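Long-range contacts in multi-copper Oxidase CueO (Ochrobactrum, PDB 6EVG), which oxidises phenolic substrates, lignin model compounds and lignosulfonate as a laccase-like multi-copper oxidase, probably passing their electrons through a type 1 copper to dioxygen: residues Thr138-His143 / Lys185-Asp190; Leu175-Val180 / Gly197-Asn202; Ala228-Phe233 / Val492-Asp497; Thr263-Glu268 / Thr463-Gly468. All coordinates share one frame; numbering follows the deposited sequence.

Interactions 1, 3 and 4 are buried, whereas interaction 2 is partly buried and has exposed residues at its margin. Interaction 1 is mostly apolar, with the Tyr187 ring against helix 138-144. The Tyr187 hydroxyl bonds Glu494 of interaction 3, where backbone and carboxamide bonds fix the start of helix 493-497 beside a copper. Interaction 2 is the most polar across its segments and holds the end of strand 170-178; its Asp177 forms a salt bridge to Arg231 of interaction 3. Interaction 4 has no direct hydrogen bond and is bridged in the crystal by an ethanediol, probably from the liquor. It joins interaction 3 through strand pairing of Phe233 with Ile264, but does not touch interactions 1 or 2.

Interaction 1: residues Thr138-His143 / Lys185-Asp190; sequences TARQAH and KVYEPD
Tyr187 reaches from the 185-190 loop to the helix of 138-143, where Ala139, Arg140 and His143 meet its ring. Its CG stands anti to the backbone N (chi1 -179°), on a CB that already points at the helix. Ala139 takes the outer end, its CB 3.2 Å from Tyr187 OH, and Ala139 O lies 4.2 Å above the centre of one ring face. On the opposite face Pro189 CD sits 3.5 Å off the plane, toward the rim. Arg140 touches with the root of its chain, CB lying 3.7 Å from Tyr187 CD2. The two side chains cross at about a right angle, and the arginine bends at chi3 as it leads away to a salt bridge with Glu86. His143 CB lies 4.0 Å from Tyr187 CD1, and the two rings are inclined by 37°. His143 NE2 is 2.7 Å from a water that donates to Val186 O, while its ND1 bonds Asn229, so both imidazole nitrogens are engaged. An alanine in place of Tyr187 would probably leave Glu494 without its phenol partner and open a gap beside Ala139 and His143. With no direct hydrogen bond between the segments, van der Waals packing carries this contact, and the polar tips tie it to neighbours: the hydroxyl bonds Glu494, on the same short helix as the copper ligand His495.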
# COMPACT_ATOMS: atom_id res chain seq x y z
N THR A 138 9.09 -3.96 -11.29
CA THR A 138 8.48 -3.27 -10.17
C THR A 138 9.19 -3.54 -8.86
O THR A 138 9.39 -2.63 -8.05
CB THR A 138 7.01 -3.69 -10.05
OG1 THR A 138 6.29 -3.40 -11.23
CG2 THR A 138 6.26 -2.99 -8.86
N ALA A 139 9.55 -4.77 -8.63
CA ALA A 139 10.14 -5.15 -7.34
C ALA A 139 11.43 -4.42 -7.05
O ALA A 139 11.66 -4.00 -5.91
CB ALA A 139 10.37 -6.65 -7.27
N ARG A 140 12.28 -4.30 -8.06
CA ARG A 140 13.55 -3.64 -7.87
C ARG A 140 13.37 -2.16 -7.59
O ARG A 140 14.01 -1.59 -6.68
CB ARG A 140 14.43 -3.85 -9.10
CG ARG A 140 15.77 -3.19 -9.01
CD ARG A 140 16.68 -3.56 -10.20
NE ARG A 140 16.03 -3.29 -11.48
CZ ARG A 140 15.85 -2.05 -11.99
NH1 ARG A 140 16.41 -0.98 -11.44
NH2 ARG A 140 15.17 -1.91 -13.08
N GLN A 141 12.57 -1.49 -8.42
CA GLN A 141 12.42 -0.02 -8.22
C GLN A 141 11.73 0.28 -6.90
O GLN A 141 12.08 1.27 -6.22
CB GLN A 141 11.69 0.57 -9.40
CG GLN A 141 12.53 0.63 -10.67
CD GLN A 141 12.09 1.68 -11.65
OE1 GLN A 141 11.23 2.52 -11.35
NE2 GLN A 141 12.66 1.66 -12.86
N ALA A 142 10.74 -0.51 -6.54
CA ALA A 142 10.09 -0.32 -5.21
C ALA A 142 11.10 -0.57 -4.08
O ALA A 142 11.22 0.25 -3.16
CB ALA A 142 8.90 -1.24 -5.08
N HIS A 143 11.84 -1.66 -4.15
CA HIS A 143 12.74 -1.99 -3.05
C HIS A 143 13.83 -0.94 -2.89
O HIS A 143 14.28 -0.61 -1.77
CB HIS A 143 13.34 -3.39 -3.19
CG HIS A 143 13.92 -3.87 -1.90
ND1 HIS A 143 13.13 -4.31 -0.88
CD2 HIS A 143 15.19 -3.90 -1.42
CE1 HIS A 143 13.91 -4.56 0.17
NE2 HIS A 143 15.17 -4.30 -0.10
N LYS A 185 24.61 -3.70 -3.65
CA LYS A 185 23.82 -4.86 -4.16
C LYS A 185 22.69 -5.07 -3.19
O LYS A 185 22.84 -5.82 -2.22
CB LYS A 185 24.71 -6.09 -4.32
CG LYS A 185 25.79 -5.93 -5.34
CD LYS A 185 26.55 -7.24 -5.45
CE LYS A 185 27.55 -7.24 -6.56
NZ LYS A 185 28.22 -8.59 -6.48
N VAL A 186 21.60 -4.33 -3.37
CA VAL A 186 20.54 -4.27 -2.36
C VAL A 186 19.35 -5.19 -2.68
O VAL A 186 18.67 -5.64 -1.76
CB VAL A 186 20.06 -2.84 -2.09
CG1 VAL A 186 21.18 -2.00 -1.54
CG2 VAL A 186 19.45 -2.19 -3.32
N TYR A 187 19.08 -5.45 -3.96
CA TYR A 187 17.95 -6.28 -4.39
C TYR A 187 18.42 -7.31 -5.38
O TYR A 187 18.59 -7.02 -6.55
CB TYR A 187 16.81 -5.44 -4.98
CG TYR A 187 15.61 -6.27 -5.41
CD1 TYR A 187 14.79 -6.89 -4.49
CD2 TYR A 187 15.35 -6.53 -6.75
CE1 TYR A 187 13.75 -7.73 -4.87
CE2 TYR A 187 14.34 -7.34 -7.16
CZ TYR A 187 13.53 -7.96 -6.22
OH TYR A 187 12.55 -8.84 -6.64
N GLU A 188 18.74 -8.50 -4.86
CA GLU A 188 19.33 -9.57 -5.63
C GLU A 188 18.54 -10.85 -5.38
O GLU A 188 19.01 -11.80 -4.68
CB GLU A 188 20.81 -9.76 -5.24
CG GLU A 188 21.62 -8.51 -5.42
CD GLU A 188 21.83 -8.12 -6.85
OE1 GLU A 188 21.94 -9.02 -7.69
OE2 GLU A 188 21.95 -6.87 -7.13
N PRO A 189 17.32 -10.94 -5.91
CA PRO A 189 16.48 -12.09 -5.57
C PRO A 189 17.00 -13.37 -6.23
O PRO A 189 17.45 -13.37 -7.35
CB PRO A 189 15.14 -11.73 -6.17
CG PRO A 189 15.48 -10.79 -7.31
CD PRO A 189 16.61 -10.00 -6.77
N ASP A 190 16.89 -14.46 -5.49
CA ASP A 190 17.17 -15.78 -6.02
C ASP A 190 15.86 -16.48 -6.33
O ASP A 190 14.78 -15.92 -6.25
CB ASP A 190 18.08 -16.54 -5.08
CG ASP A 190 17.48 -16.88 -3.76
OD1 ASP A 190 16.23 -16.96 -3.60
OD2 ASP A 190 18.31 -17.12 -2.82
O HOH W 1 17.54 -5.33 0.83

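Interaction 2: residues Leu175-Val180 / Gly197-Asn202; sequences LQDRRV and GFRGGN
Asp177 OD2 accepts Gly200 N at 2.9 Å along a nearly straight bond (166°), the amide coming from above the carboxylate plane. The same oxygen forms a salt bridge with Arg231, so one carboxylate atom serves amide and guanidinium together. Next along the strand, Arg178 and Asn202 make an antiparallel hydrogen-bonded pair: Arg178 N gives to Asn202 O at 2.8 Å, and Asn202 N returns a bond of 3.0 Å to Arg178 O. Asn202 ND2 adds a second donor to Arg178 O at 3.1 Å, from above the carbonyl plane. Arg179 NH2 bonds Arg199 O at 3.0 Å, and Arg179 NH1 forms a salt bridge to Asp193. Arg179 CG stands anti to the backbone N (chi1 -177°), and the chain bends at chi3. Phe198 CE1 lies 3.4 Å above the plane of the Arg179 guanidinium, over its centre, with the ring and guanidinium planes 37° apart. Gly200 packs so closely that any CB would run into the Arg178 carbonyl carbon. The segment 197-202 leads from helix 191-196 into strand 202-205, antiparallel to strand 170-178 in the sheet, while Phe198 also meets the rings of Tyr187 and His143 edge-to-face.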
# COMPACT_ATOMS: atom_id res chain seq x y z
N LEU A 175 5.96 0.66 6.89
CA LEU A 175 6.62 -0.54 7.38
C LEU A 175 7.27 -1.27 6.20
O LEU A 175 6.57 -1.57 5.21
CB LEU A 175 5.61 -1.47 8.05
CG LEU A 175 4.68 -0.87 9.10
CD1 LEU A 175 3.76 -1.93 9.70
CD2 LEU A 175 5.45 -0.15 10.23
N GLN A 176 8.57 -1.57 6.31
CA GLN A 176 9.29 -2.28 5.25
C GLN A 176 10.31 -3.22 5.87
O GLN A 176 10.50 -3.27 7.10
CB GLN A 176 9.94 -1.33 4.26
CG GLN A 176 8.97 -0.45 3.52
CD GLN A 176 9.63 0.61 2.70
OE1 GLN A 176 10.45 1.42 3.22
NE2 GLN A 176 9.30 0.65 1.40
N ASP A 177 10.97 -4.01 5.04
CA ASP A 177 12.07 -4.85 5.44
C ASP A 177 13.22 -4.79 4.46
O ASP A 177 13.06 -4.34 3.32
CB ASP A 177 11.64 -6.30 5.73
CG ASP A 177 11.12 -7.11 4.56
OD1 ASP A 177 10.75 -6.52 3.54
OD2 ASP A 177 11.06 -8.39 4.70
N ARG A 178 14.40 -5.16 4.92
CA ARG A 178 15.61 -5.05 4.16
C ARG A 178 16.50 -6.29 4.39
O ARG A 178 16.77 -6.68 5.52
CB ARG A 178 16.46 -3.86 4.64
CG ARG A 178 15.83 -2.50 4.43
CD ARG A 178 15.68 -2.14 2.95
NE ARG A 178 16.96 -2.09 2.30
CZ ARG A 178 17.17 -1.49 1.13
NH1 ARG A 178 16.17 -0.97 0.48
NH2 ARG A 178 18.42 -1.39 0.66
N ARG A 179 17.00 -6.86 3.28
CA ARG A 179 18.09 -7.82 3.34
C ARG A 179 19.44 -7.10 3.48
O ARG A 179 20.35 -7.66 4.10
CB ARG A 179 18.06 -8.74 2.11
CG ARG A 179 19.09 -9.83 2.07
CD ARG A 179 18.88 -10.87 1.02
NE ARG A 179 17.58 -11.52 1.21
CZ ARG A 179 16.96 -12.31 0.33
NH1 ARG A 179 17.56 -12.61 -0.81
NH2 ARG A 179 15.77 -12.81 0.58
N VAL A 180 19.55 -5.93 2.86
CA VAL A 180 20.81 -5.22 2.77
C VAL A 180 20.63 -3.78 3.24
O VAL A 180 19.76 -3.06 2.73
CB VAL A 180 21.32 -5.23 1.32
CG1 VAL A 180 22.62 -4.43 1.20
CG2 VAL A 180 21.51 -6.68 0.83
N GLY A 197 8.44 -14.71 -2.59
CA GLY A 197 8.54 -13.30 -2.21
C GLY A 197 9.86 -13.01 -1.53
O GLY A 197 10.40 -13.85 -0.81
N PHE A 198 10.35 -11.80 -1.74
CA PHE A 198 11.62 -11.33 -1.20
C PHE A 198 11.38 -10.72 0.16
O PHE A 198 10.69 -9.70 0.27
CB PHE A 198 12.22 -10.30 -2.15
CG PHE A 198 13.53 -9.70 -1.76
CD1 PHE A 198 14.73 -10.31 -2.14
CD2 PHE A 198 13.62 -8.56 -1.02
CE1 PHE A 198 15.97 -9.73 -1.88
CE2 PHE A 198 14.85 -7.98 -0.72
CZ PHE A 198 16.00 -8.56 -1.13
N ARG A 199 12.03 -11.29 1.19
CA ARG A 199 11.97 -10.77 2.57
C ARG A 199 13.40 -10.60 3.11
O ARG A 199 14.35 -11.24 2.65
CB ARG A 199 11.25 -11.75 3.51
CG ARG A 199 9.77 -11.87 3.16
CD ARG A 199 8.95 -12.84 4.02
NE ARG A 199 9.36 -13.09 5.39
CZ ARG A 199 8.96 -14.07 6.22
NH1 ARG A 199 8.14 -15.07 5.86
NH2 ARG A 199 9.40 -14.08 7.45
N GLY A 200 13.56 -9.71 4.08
CA GLY A 200 14.82 -9.54 4.79
C GLY A 200 14.63 -9.43 6.27
O GLY A 200 13.52 -9.15 6.72
N GLY A 201 15.71 -9.61 7.00
CA GLY A 201 15.63 -9.65 8.49
C GLY A 201 15.72 -8.32 9.16
O GLY A 201 15.49 -8.22 10.36
N ASN A 202 16.08 -7.26 8.43
CA ASN A 202 16.17 -5.92 9.06
C ASN A 202 14.85 -5.21 8.83
O ASN A 202 14.53 -4.85 7.69
CB ASN A 202 17.30 -5.12 8.44
CG ASN A 202 18.62 -5.77 8.56
OD1 ASN A 202 19.24 -5.74 9.61
ND2 ASN A 202 19.11 -6.34 7.48
O HOH W 2 9.27 -8.06 1.92
O HOH W 3 17.20 -12.33 4.07

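Interaction 3: residues Ala228-Phe233 / Val492-Asp497; sequences ANARNF and VLEHED. With CU (copper (II) ion), chain B.
Asn229 binds the first turn of helix 493-497 with both its backbone and its side chain. Among the hydrogen bonds, Leu493 N gives to Asn229 O at 2.9 Å, nearly straight (164°) and in the carbonyl plane, which provides an acceptor for an amide at the helix start. The same oxygen takes a CA-H...O contact from Val492 CA at 3.3 Å. Asn229 ND2 meets the syn lone pair of Glu494 OE2 at 2.9 Å, with amide and carboxylate almost coplanar. Glu494 gets there by a bend at chi2 (67°) that turns CD aside. The apolar contact is lighter, Ala230 CB lying 3.9 Å from Val492 CG1. Leu493 CD1 packs against the carboxamide carbon, 4.0 Å from Asn229 CG, those two side chains crossing at about a right angle. Val492 CG1 also covers the centre of one face of the His495 ring. His495 ND1 binds copper at 2.0 Å, and His434 and Cys490 complete the site, the ligand set of a type 1 copper. An alanine in place of Asn229 would remove the carboxamide and would probably leave Glu494 OE2 short of one donor and His143 ND1 without its acceptor. The Glu494 carboxylate collects Asn229, the Tyr187 hydroxyl and the Phe198 amide, a buried polar network that fixes the helix next to its copper-binding histidine.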
# COMPACT_ATOMS: atom_id res chain seq x y z
N ALA A 228 6.45 -3.03 1.94
CA ALA A 228 7.46 -4.05 1.69
C ALA A 228 7.18 -4.79 0.35
O ALA A 228 6.07 -4.74 -0.18
CB ALA A 228 7.44 -5.09 2.80
N ASN A 229 8.22 -5.48 -0.15
CA ASN A 229 8.02 -6.29 -1.35
C ASN A 229 7.04 -7.42 -1.15
O ASN A 229 6.33 -7.80 -2.08
CB ASN A 229 9.37 -6.88 -1.82
CG ASN A 229 10.21 -5.89 -2.58
OD1 ASN A 229 10.38 -4.73 -2.18
ND2 ASN A 229 10.77 -6.35 -3.72
N ALA A 230 7.07 -8.02 0.04
CA ALA A 230 6.39 -9.32 0.25
C ALA A 230 5.94 -9.58 1.67
O ALA A 230 4.91 -10.23 1.86
CB ALA A 230 7.26 -10.47 -0.22
N ARG A 231 6.72 -9.15 2.65
CA ARG A 231 6.45 -9.45 4.05
C ARG A 231 5.08 -8.95 4.46
O ARG A 231 4.75 -7.78 4.19
CB ARG A 231 7.49 -8.79 4.92
CG ARG A 231 7.33 -9.01 6.41
CD ARG A 231 8.48 -8.46 7.23
NE ARG A 231 9.71 -9.19 7.05
CZ ARG A 231 10.11 -10.24 7.78
NH1 ARG A 231 9.33 -10.69 8.76
NH2 ARG A 231 11.27 -10.80 7.56
N ASN A 232 4.31 -9.76 5.20
CA ASN A 232 3.12 -9.33 5.90
C ASN A 232 3.51 -8.94 7.32
O ASN A 232 4.33 -9.62 7.97
CB ASN A 232 2.07 -10.41 5.96
CG ASN A 232 1.63 -10.86 4.59
OD1 ASN A 232 1.31 -10.03 3.74
ND2 ASN A 232 1.61 -12.18 4.35
N PHE A 233 2.94 -7.83 7.82
CA PHE A 233 3.15 -7.43 9.19
C PHE A 233 1.92 -7.79 9.99
O PHE A 233 0.80 -7.74 9.50
CB PHE A 233 3.46 -5.92 9.28
CG PHE A 233 4.77 -5.56 8.68
CD1 PHE A 233 5.95 -5.69 9.35
CD2 PHE A 233 4.84 -5.10 7.35
CE1 PHE A 233 7.17 -5.38 8.78
CE2 PHE A 233 6.06 -4.84 6.76
CZ PHE A 233 7.22 -4.96 7.46
N VAL A 492 2.67 -9.08 -3.89
CA VAL A 492 4.02 -9.58 -3.70
C VAL A 492 4.76 -9.25 -4.98
O VAL A 492 4.42 -9.76 -6.03
CB VAL A 492 4.03 -11.10 -3.37
CG1 VAL A 492 5.44 -11.65 -3.41
CG2 VAL A 492 3.44 -11.33 -2.01
N LEU A 493 5.71 -8.34 -4.89
CA LEU A 493 6.21 -7.72 -6.13
C LEU A 493 6.93 -8.73 -7.00
O LEU A 493 6.90 -8.62 -8.26
CB LEU A 493 7.08 -6.53 -5.80
CG LEU A 493 6.37 -5.43 -5.00
CD1 LEU A 493 7.32 -4.25 -4.82
CD2 LEU A 493 5.09 -5.00 -5.68
N GLU A 494 7.60 -9.72 -6.41
CA GLU A 494 8.21 -10.79 -7.19
C GLU A 494 7.17 -11.55 -8.01
O GLU A 494 7.41 -11.91 -9.19
CB GLU A 494 8.96 -11.74 -6.28
CG GLU A 494 10.21 -11.16 -5.68
CD GLU A 494 10.00 -10.01 -4.71
OE1 GLU A 494 9.10 -10.14 -3.83
OE2 GLU A 494 10.75 -9.01 -4.81
N HIS A 495 6.00 -11.79 -7.42
CA HIS A 495 4.93 -12.57 -8.10
C HIS A 495 4.40 -11.75 -9.26
O HIS A 495 4.19 -12.29 -10.35
CB HIS A 495 3.82 -12.93 -7.13
CG HIS A 495 4.23 -13.92 -6.11
ND1 HIS A 495 3.33 -14.24 -5.10
CD2 HIS A 495 5.36 -14.65 -5.94
CE1 HIS A 495 3.93 -15.19 -4.39
NE2 HIS A 495 5.16 -15.43 -4.85
N GLU A 496 4.12 -10.47 -9.03
CA GLU A 496 3.67 -9.60 -10.12
C GLU A 496 4.72 -9.60 -11.28
O GLU A 496 4.36 -9.70 -12.44
CB GLU A 496 3.54 -8.19 -9.52
CG GLU A 496 3.09 -7.12 -10.43
CD GLU A 496 3.29 -5.76 -9.76
OE1 GLU A 496 2.95 -5.56 -8.61
OE2 GLU A 496 3.83 -5.03 -10.42
N ASP A 497 6.00 -9.48 -10.93
CA ASP A 497 7.07 -9.39 -11.94
C ASP A 497 7.20 -10.69 -12.76
O ASP A 497 7.60 -10.60 -13.92
CB ASP A 497 8.41 -9.05 -11.33
CG ASP A 497 8.62 -7.57 -10.95
OD1 ASP A 497 7.86 -6.71 -11.47
OD2 ASP A 497 9.59 -7.31 -10.22
CU CU B . 1.47 -13.57 -4.79

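Interaction 4: residues Thr263-Glu268 / Thr463-Gly468. With EDO (1,2-ethanediol), chain D.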
# COMPACT_ATOMS: atom_id res chain seq x y z
N THR A 263 -3.20 -7.24 11.08
CA THR A 263 -2.45 -7.72 9.91
C THR A 263 -2.49 -6.68 8.79
O THR A 263 -3.60 -6.18 8.48
CB THR A 263 -2.99 -9.06 9.41
OG1 THR A 263 -2.74 -10.05 10.44
CG2 THR A 263 -2.37 -9.50 8.11
N ILE A 264 -1.36 -6.39 8.19
CA ILE A 264 -1.26 -5.47 7.06
C ILE A 264 -0.37 -6.11 6.03
O ILE A 264 0.81 -6.38 6.28
CB ILE A 264 -0.73 -4.08 7.48
CG1 ILE A 264 -1.33 -3.55 8.77
CG2 ILE A 264 -0.92 -3.09 6.35
CD1 ILE A 264 -0.77 -2.37 9.32
N SER A 265 -0.93 -6.35 4.83
CA SER A 265 -0.17 -6.94 3.72
C SER A 265 0.30 -5.84 2.78
O SER A 265 -0.21 -4.70 2.85
CB SER A 265 -1.03 -8.01 3.01
OG SER A 265 -2.12 -7.48 2.30
N PRO A 266 1.25 -6.16 1.88
CA PRO A 266 1.79 -5.11 1.00
C PRO A 266 0.72 -4.38 0.22
O PRO A 266 -0.09 -5.01 -0.47
CB PRO A 266 2.75 -5.90 0.10
CG PRO A 266 3.24 -7.02 1.01
CD PRO A 266 2.00 -7.41 1.78
N GLY A 267 0.78 -3.05 0.29
CA GLY A 267 -0.19 -2.21 -0.38
C GLY A 267 -1.38 -1.78 0.41
O GLY A 267 -2.04 -0.80 0.03
N GLU A 268 -1.69 -2.48 1.51
CA GLU A 268 -2.77 -2.08 2.38
C GLU A 268 -2.38 -0.93 3.27
O GLU A 268 -1.22 -0.77 3.66
CB GLU A 268 -3.23 -3.25 3.28
CG GLU A 268 -3.88 -4.43 2.57
CD GLU A 268 -4.50 -5.36 3.63
OE1 GLU A 268 -3.74 -6.20 4.18
OE2 GLU A 268 -5.72 -5.19 3.89
N THR A 463 -6.89 -3.23 -1.68
CA THR A 463 -5.86 -4.23 -1.54
C THR A 463 -6.35 -5.14 -0.38
O THR A 463 -6.82 -4.61 0.62
CB THR A 463 -4.49 -3.63 -1.23
OG1 THR A 463 -4.20 -2.63 -2.24
CG2 THR A 463 -3.41 -4.64 -1.20
N ALA A 464 -6.24 -6.46 -0.52
CA ALA A 464 -6.69 -7.38 0.55
C ALA A 464 -5.88 -8.63 0.56
O ALA A 464 -5.59 -9.18 -0.52
CB ALA A 464 -8.13 -7.73 0.38
N LEU A 465 -5.55 -9.13 1.74
CA LEU A 465 -4.81 -10.37 1.85
C LEU A 465 -5.77 -11.56 1.72
O LEU A 465 -6.70 -11.71 2.51
CB LEU A 465 -4.05 -10.44 3.19
CG LEU A 465 -3.08 -11.60 3.34
CD1 LEU A 465 -1.99 -11.67 2.27
CD2 LEU A 465 -2.48 -11.61 4.74
N ILE A 466 -5.53 -12.39 0.72
CA ILE A 466 -6.32 -13.61 0.41
C ILE A 466 -5.55 -14.76 0.97
O ILE A 466 -4.40 -14.99 0.69
CB ILE A 466 -6.57 -13.74 -1.08
CG1 ILE A 466 -6.98 -12.42 -1.73
CG2 ILE A 466 -7.60 -14.84 -1.32
CD1 ILE A 466 -8.16 -11.72 -1.16
N ASP A 467 -6.23 -15.60 1.79
CA ASP A 467 -5.59 -16.74 2.44
C ASP A 467 -6.60 -17.86 2.49
O ASP A 467 -7.24 -18.11 3.52
CB ASP A 467 -5.12 -16.37 3.86
CG ASP A 467 -4.30 -17.48 4.54
OD1 ASP A 467 -3.91 -18.46 3.88
OD2 ASP A 467 -4.05 -17.31 5.77
N GLY A 468 -6.68 -18.63 1.42
CA GLY A 468 -7.65 -19.70 1.22
C GLY A 468 -8.65 -19.23 0.18
O GLY A 468 -8.40 -19.31 -1.03
C1 EDO D . -7.97 -8.00 4.70
O1 EDO D . -6.94 -7.68 3.77
C2 EDO D . -8.46 -9.41 4.44
O2 EDO D . -7.46 -10.41 4.71
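Glu268 runs out beside Thr463, and its side chain links the 263-268 turn to the strand of 463-466. From CB the chain takes CG anti to the carbonyl carbon (chi1 -67°), where Glu268 CG comes 3.5 Å from Thr463 O and 3.8 Å from Thr463 CG2. CD follows in an extended course (chi2 -169°) and faces the O1 end of a 1,2-ethanediol, probably from the crystallisation liquor. At the tip the two oxygens divide the work. Glu268 OE1 turns back on its own turn, accepting Ser265 N at 2.9 Å on the anti side and Ser265 OG at 2.8 Å from above the carboxylate plane, two bonds that brace the type II turn from Ser265 to Glu268. Glu268 OE2 accepts the ethanediol O1 at 2.8 Å and forms a salt bridge with Lys461. O1 in turn accepts Leu465 N at 2.9 Å, while the ethanediol O2 gives to Leu465 O at 2.7 Å, so the diol bridges glutamate and strand where no direct hydrogen bond joins the segments. Beside this polar group Leu465 CD2 meets Thr263 CG2 at 4.0 Å, the side chains crossing at about a right angle, and Leu465 also packs on Ser265. Strand 262-264 lies at the edge of one sheet, next to strand 233-237, and strand 463-466 at the edge of another, next to strand 434-438. Ser265 and Pro266 lean on Pro435 of that strand, which begins with the copper ligand His434, so the end of edge strand 262-264 and the turn after it lie against edge strand 463-466.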